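Local coordinates for protein fasciclin-1 (PDB 1O70) that serves as a neural cell adhesion molecule, anchored to the membrane and built of repeated FAS1 domains, the third and fourth of which are present here, at residues A[82-87]-A[92-97]; A[202-207]-A[216-221]. All blocks are in the same frame, centred on the assembly; numbering follows the deposited sequence.

Contact 1 of 2, residues A[82-87]-A[92-97]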
# COMPACT_ATOMS: atom_id res chain seq x y z
N ILE A 82 7.62 -1.61 14.51
CA ILE A 82 7.84 -2.99 14.10
C ILE A 82 8.10 -3.96 15.26
O ILE A 82 9.07 -3.80 16.01
CB ILE A 82 9.03 -3.07 13.14
CG1 ILE A 82 8.73 -2.23 11.89
CG2 ILE A 82 9.33 -4.51 12.79
CD1 ILE A 82 9.94 -1.82 11.11
N LYS A 83 7.25 -4.96 15.39
CA LYS A 83 7.39 -5.94 16.45
C LYS A 83 8.54 -6.90 16.14
O LYS A 83 8.34 -8.10 15.98
CB LYS A 83 6.08 -6.72 16.62
CG LYS A 83 4.92 -5.83 17.09
CD LYS A 83 3.58 -6.27 16.52
CE LYS A 83 3.15 -7.62 17.05
NZ LYS A 83 1.90 -8.10 16.39
N ASP A 84 9.76 -6.37 16.08
CA ASP A 84 10.94 -7.17 15.77
C ASP A 84 12.23 -6.33 15.81
O ASP A 84 12.19 -5.11 15.85
CB ASP A 84 10.74 -7.82 14.39
CG ASP A 84 11.95 -8.62 13.92
OD1 ASP A 84 12.64 -9.25 14.76
OD2 ASP A 84 12.19 -8.63 12.70
N ARG A 85 13.38 -7.01 15.83
CA ARG A 85 14.67 -6.33 15.86
C ARG A 85 15.16 -6.28 14.42
O ARG A 85 15.66 -7.27 13.89
CB ARG A 85 15.65 -7.13 16.71
CG ARG A 85 17.05 -6.56 16.72
CD ARG A 85 18.05 -7.60 17.20
NE ARG A 85 17.68 -8.08 18.52
CZ ARG A 85 17.78 -7.34 19.62
NH1 ARG A 85 18.25 -6.10 19.53
NH2 ARG A 85 17.42 -7.83 20.80
N LEU A 86 15.03 -5.12 13.77
CA LEU A 86 15.43 -5.00 12.38
C LEU A 86 16.40 -3.89 12.01
O LEU A 86 16.05 -2.71 12.05
CB LEU A 86 14.20 -4.83 11.49
CG LEU A 86 13.27 -6.01 11.23
CD1 LEU A 86 12.16 -5.59 10.27
CD2 LEU A 86 14.08 -7.16 10.64
N ASN A 87 17.62 -4.27 11.63
CA ASN A 87 18.61 -3.30 11.19
C ASN A 87 18.81 -3.51 9.69
O ASN A 87 18.33 -4.50 9.13
CB ASN A 87 19.93 -3.49 11.93
CG ASN A 87 20.52 -4.88 11.76
OD1 ASN A 87 21.60 -5.18 12.25
ND2 ASN A 87 19.80 -5.74 11.06
N ARG A 92 18.06 -6.50 4.56
CA ARG A 92 18.62 -7.00 3.30
C ARG A 92 18.39 -8.50 3.18
O ARG A 92 17.90 -8.98 2.17
CB ARG A 92 20.13 -6.77 3.24
CG ARG A 92 20.56 -5.49 2.56
CD ARG A 92 21.78 -5.74 1.67
NE ARG A 92 22.32 -4.49 1.14
CZ ARG A 92 22.95 -3.59 1.87
NH1 ARG A 92 23.14 -3.80 3.17
NH2 ARG A 92 23.38 -2.46 1.31
N GLN A 93 18.78 -9.23 4.23
CA GLN A 93 18.64 -10.68 4.26
C GLN A 93 17.22 -11.17 4.08
O GLN A 93 16.97 -12.08 3.30
CB GLN A 93 19.19 -11.22 5.58
CG GLN A 93 20.65 -10.91 5.79
CD GLN A 93 21.17 -11.45 7.11
OE1 GLN A 93 21.05 -12.64 7.40
NE2 GLN A 93 21.74 -10.56 7.93
N LYS A 94 16.29 -10.58 4.82
CA LYS A 94 14.90 -11.00 4.74
C LYS A 94 14.30 -10.79 3.35
O LYS A 94 13.38 -11.50 2.96
CB LYS A 94 14.06 -10.26 5.77
CG LYS A 94 14.44 -10.57 7.21
CD LYS A 94 13.37 -10.10 8.18
CE LYS A 94 12.10 -10.93 8.03
NZ LYS A 94 10.99 -10.45 8.90
N ASN A 95 14.82 -9.83 2.59
CA ASN A 95 14.30 -9.58 1.26
C ASN A 95 15.10 -10.28 0.17
O ASN A 95 14.90 -10.02 -1.01
CB ASN A 95 14.25 -8.07 0.96
CG ASN A 95 13.08 -7.38 1.64
OD1 ASN A 95 12.10 -8.02 2.00
ND2 ASN A 95 13.18 -6.07 1.79
N ALA A 96 16.00 -11.17 0.57
CA ALA A 96 16.84 -11.87 -0.40
C ALA A 96 16.03 -12.66 -1.42
O ALA A 96 16.09 -12.38 -2.62
CB ALA A 96 17.80 -12.80 0.33
N ASN A 97 15.27 -13.64 -0.95
CA ASN A 97 14.46 -14.47 -1.83
C ASN A 97 13.20 -13.74 -2.26
O ASN A 97 13.01 -13.44 -3.45
CB ASN A 97 14.09 -15.77 -1.11
CG ASN A 97 15.30 -16.43 -0.47
OD1 ASN A 97 16.38 -16.51 -1.08
ND2 ASN A 97 15.13 -16.92 0.76
O HOH W 1 12.11 -11.01 11.18

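Contact 2 of 2, residues A[202-207]-A[216-221]. With SO4 (sulfate ion), chain C.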
# COMPACT_ATOMS: atom_id res chain seq x y z
N LYS A 202 4.11 -9.03 -11.07
CA LYS A 202 4.13 -10.50 -11.08
C LYS A 202 2.81 -11.03 -11.66
O LYS A 202 2.79 -12.05 -12.36
CB LYS A 202 4.33 -11.04 -9.67
CG LYS A 202 4.68 -12.53 -9.62
CD LYS A 202 4.63 -13.09 -8.19
CE LYS A 202 5.47 -12.28 -7.19
NZ LYS A 202 6.94 -12.33 -7.43
N GLY A 203 1.72 -10.33 -11.35
CA GLY A 203 0.42 -10.72 -11.86
C GLY A 203 0.36 -10.63 -13.38
O GLY A 203 -0.08 -11.58 -14.02
N TRP A 204 0.79 -9.51 -13.96
CA TRP A 204 0.77 -9.40 -15.42
C TRP A 204 1.77 -10.38 -16.04
O TRP A 204 1.52 -10.90 -17.13
CB TRP A 204 1.09 -7.98 -15.90
CG TRP A 204 -0.05 -7.01 -15.66
CD1 TRP A 204 -0.04 -5.93 -14.82
CD2 TRP A 204 -1.37 -7.06 -16.24
NE1 TRP A 204 -1.27 -5.32 -14.83
CE2 TRP A 204 -2.10 -5.98 -15.69
CE3 TRP A 204 -2.01 -7.91 -17.16
CZ2 TRP A 204 -3.43 -5.72 -16.03
CZ3 TRP A 204 -3.35 -7.64 -17.50
CH2 TRP A 204 -4.04 -6.56 -16.93
N GLN A 205 2.88 -10.66 -15.35
CA GLN A 205 3.87 -11.60 -15.89
C GLN A 205 3.24 -12.97 -15.97
O GLN A 205 3.47 -13.72 -16.92
CB GLN A 205 5.12 -11.64 -15.00
CG GLN A 205 5.88 -10.32 -14.96
CD GLN A 205 6.87 -10.22 -13.80
OE1 GLN A 205 7.26 -9.12 -13.40
NE2 GLN A 205 7.27 -11.36 -13.26
N LYS A 206 2.42 -13.31 -14.98
CA LYS A 206 1.75 -14.59 -14.99
C LYS A 206 0.77 -14.64 -16.16
O LYS A 206 0.63 -15.67 -16.82
CB LYS A 206 1.00 -14.80 -13.69
CG LYS A 206 1.91 -15.10 -12.52
CD LYS A 206 1.11 -15.21 -11.24
CE LYS A 206 2.00 -15.56 -10.06
NZ LYS A 206 1.21 -15.62 -8.79
N THR A 207 0.11 -13.51 -16.42
CA THR A 207 -0.84 -13.41 -17.51
C THR A 207 -0.12 -13.58 -18.84
O THR A 207 -0.69 -14.08 -19.82
CB THR A 207 -1.56 -12.05 -17.48
OG1 THR A 207 -2.30 -11.95 -16.26
CG2 THR A 207 -2.49 -11.90 -18.66
N LYS A 216 0.57 -9.37 -25.08
CA LYS A 216 1.30 -8.45 -25.95
C LYS A 216 0.36 -7.35 -26.44
O LYS A 216 0.78 -6.21 -26.61
CB LYS A 216 1.89 -9.18 -27.15
CG LYS A 216 2.65 -8.27 -28.09
CD LYS A 216 2.87 -8.90 -29.46
CE LYS A 216 3.52 -7.91 -30.43
NZ LYS A 216 3.62 -8.47 -31.80
N LYS A 217 -0.90 -7.71 -26.65
CA LYS A 217 -1.91 -6.75 -27.12
C LYS A 217 -2.26 -5.69 -26.09
O LYS A 217 -2.44 -4.52 -26.43
CB LYS A 217 -3.20 -7.47 -27.54
CG LYS A 217 -3.17 -8.21 -28.89
CD LYS A 217 -4.59 -8.73 -29.22
CE LYS A 217 -4.68 -9.45 -30.56
NZ LYS A 217 -3.79 -10.64 -30.64
N LEU A 218 -2.38 -6.10 -24.82
CA LEU A 218 -2.72 -5.17 -23.75
C LEU A 218 -1.69 -4.06 -23.65
O LEU A 218 -2.00 -2.96 -23.18
CB LEU A 218 -2.84 -5.92 -22.42
CG LEU A 218 -4.03 -6.87 -22.31
CD1 LEU A 218 -3.97 -7.63 -20.99
CD2 LEU A 218 -5.35 -6.09 -22.42
N PHE A 219 -0.46 -4.35 -24.07
CA PHE A 219 0.59 -3.34 -24.03
C PHE A 219 0.91 -2.82 -25.43
O PHE A 219 2.07 -2.60 -25.78
CB PHE A 219 1.86 -3.89 -23.36
CG PHE A 219 1.69 -4.18 -21.89
CD1 PHE A 219 1.16 -5.39 -21.46
CD2 PHE A 219 2.01 -3.21 -20.93
CE1 PHE A 219 0.95 -5.64 -20.11
CE2 PHE A 219 1.80 -3.46 -19.58
CZ PHE A 219 1.27 -4.68 -19.17
N MET A 220 -0.13 -2.62 -26.24
CA MET A 220 0.01 -2.09 -27.60
C MET A 220 -1.03 -1.01 -27.84
O MET A 220 -2.20 -1.19 -27.51
CB MET A 220 -0.16 -3.19 -28.65
CG MET A 220 1.13 -3.90 -29.01
SD MET A 220 0.82 -5.36 -29.99
CE MET A 220 0.99 -4.69 -31.64
N ALA A 221 -0.59 0.11 -28.41
CA ALA A 221 -1.49 1.22 -28.68
C ALA A 221 -2.65 0.80 -29.58
O ALA A 221 -3.76 1.29 -29.43
CB ALA A 221 -0.72 2.37 -29.33
S SO4 C . 6.35 -7.60 -8.29
O1 SO4 C . 6.71 -6.20 -8.17
O2 SO4 C . 4.92 -7.70 -8.60
O3 SO4 C . 7.12 -8.24 -9.37
O4 SO4 C . 6.64 -8.28 -7.01

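Contact 1 of 2, residues A[82-87]-A[92-97]
Lys-94 stretches from the last turn of helix 88-94 back to the loop that leads into that helix, where it lies against Leu-86 and comes near Asp-84. The unit is a strand-loop-helix connection of the third FAS1 domain, running from the short edge strand 81-82 through residues 83-87. Its loop opens with an inverse gamma turn centred on Lys-83, closed by a hydrogen bond of 2.7 Å from Asp-84 N to Ile-82 O.

The bond from CA to CB of Lys-94 is directed toward the loop, and CG leaves anti to the carbonyl carbon (chi1 -64°). CB and CG only carry the chain outward, the first contact with Leu-86 coming at CD. This atom makes the apolar contact, Lys-94 CD lying 3.9 Å from Leu-86 CD2, the two side chains crossing at about a right angle. A bend at chi3 (68°) then turns CE and NZ away from the leucine and toward the carboxylate of Asp-84. The buried leucine also packs on Val-102 of strand 102-103, so one isobutyl group serves both the neighbouring strand and the aliphatic part of the lysine.

The loop backbone is held from the sheet. Thr-49 OG1 is hydrogen-bonded to both Asp-84 O and Leu-86 N, and Leu-86 O is hydrogen-bonded to His-148 NE2.

Beyond the methyl contact the link is electrostatic but indirect. Lys-94 NZ stays 4.4 Å from Asp-84 OD2, too far for a salt bridge, although the opposite charges probably still attract. One water bridges the pair from one side, meeting both groups at an angle of about 108°, accepting from Lys-94 NZ at 2.6 Å and donating to Asp-84 OD2 at 2.8 Å.

Contact 2 of 2, residues A[202-207]-A[216-221]
Phe-219 turns the edge of its ring onto the pyrrole face of Trp-204, a T-shaped pair with ring planes at 90° and centroids 5.9 Å apart. The leading atom is Phe-219 CZ, which sits over that face 4.4 Å from Trp-204 CG. At the benzene end of the indole, Leu-218 CD1 approaches obliquely, 3.5 Å from Trp-204 CZ3, so the successive residues Leu-218 and Phe-219 engage different parts of one indole. Trp-204 CG, anti to the carbonyl carbon (chi1 -74°), turns the indole toward 216-221. In this fourth FAS1 domain the contact joins two consecutive helices, 201-210 and 212-218, with Phe-219 just past the second. Met-177 of helix 172-177 touches all three side chains. The rotation of the buried indole is fixed further by a hydrogen bond between Trp-204 NE1 and Thr-174 OG1.

Gly-203 O, just before the tryptophan, accepts from Thr-207 N and Thr-207 OG1 one turn on, which reach it from opposite faces of its carbonyl plane. Near the start of the helix, Lys-202 N donates almost straight (175°) to sulfate O2 at 2.9 Å, and Arg-200 NH2 is hydrogen-bonded to the same sulfate, an ion probably from the crystallisation liquor.

In the fold
Contact 1 closes before contact 2 opens, and each belongs to its own member of the FAS1 domain pair: 82-87 with 92-97 in the third domain, 202-207 with 216-221 in the fourth. Their centres lie 32 Å apart; the nearest atoms are about 7 Å from each other and do not touch. The two domains have seven-stranded mixed sheets with the same strand order, 2-1-7-6-5-4-3. Contact 1 adjoins edge strand 81-82 of the first sheet, whereas contact 2 joins helices that follow strand 193-199, the neighbour of edge strand 235-238 in the second. Each contact is internal to one FAS1 domain of the adhesion molecule, between segments close in sequence.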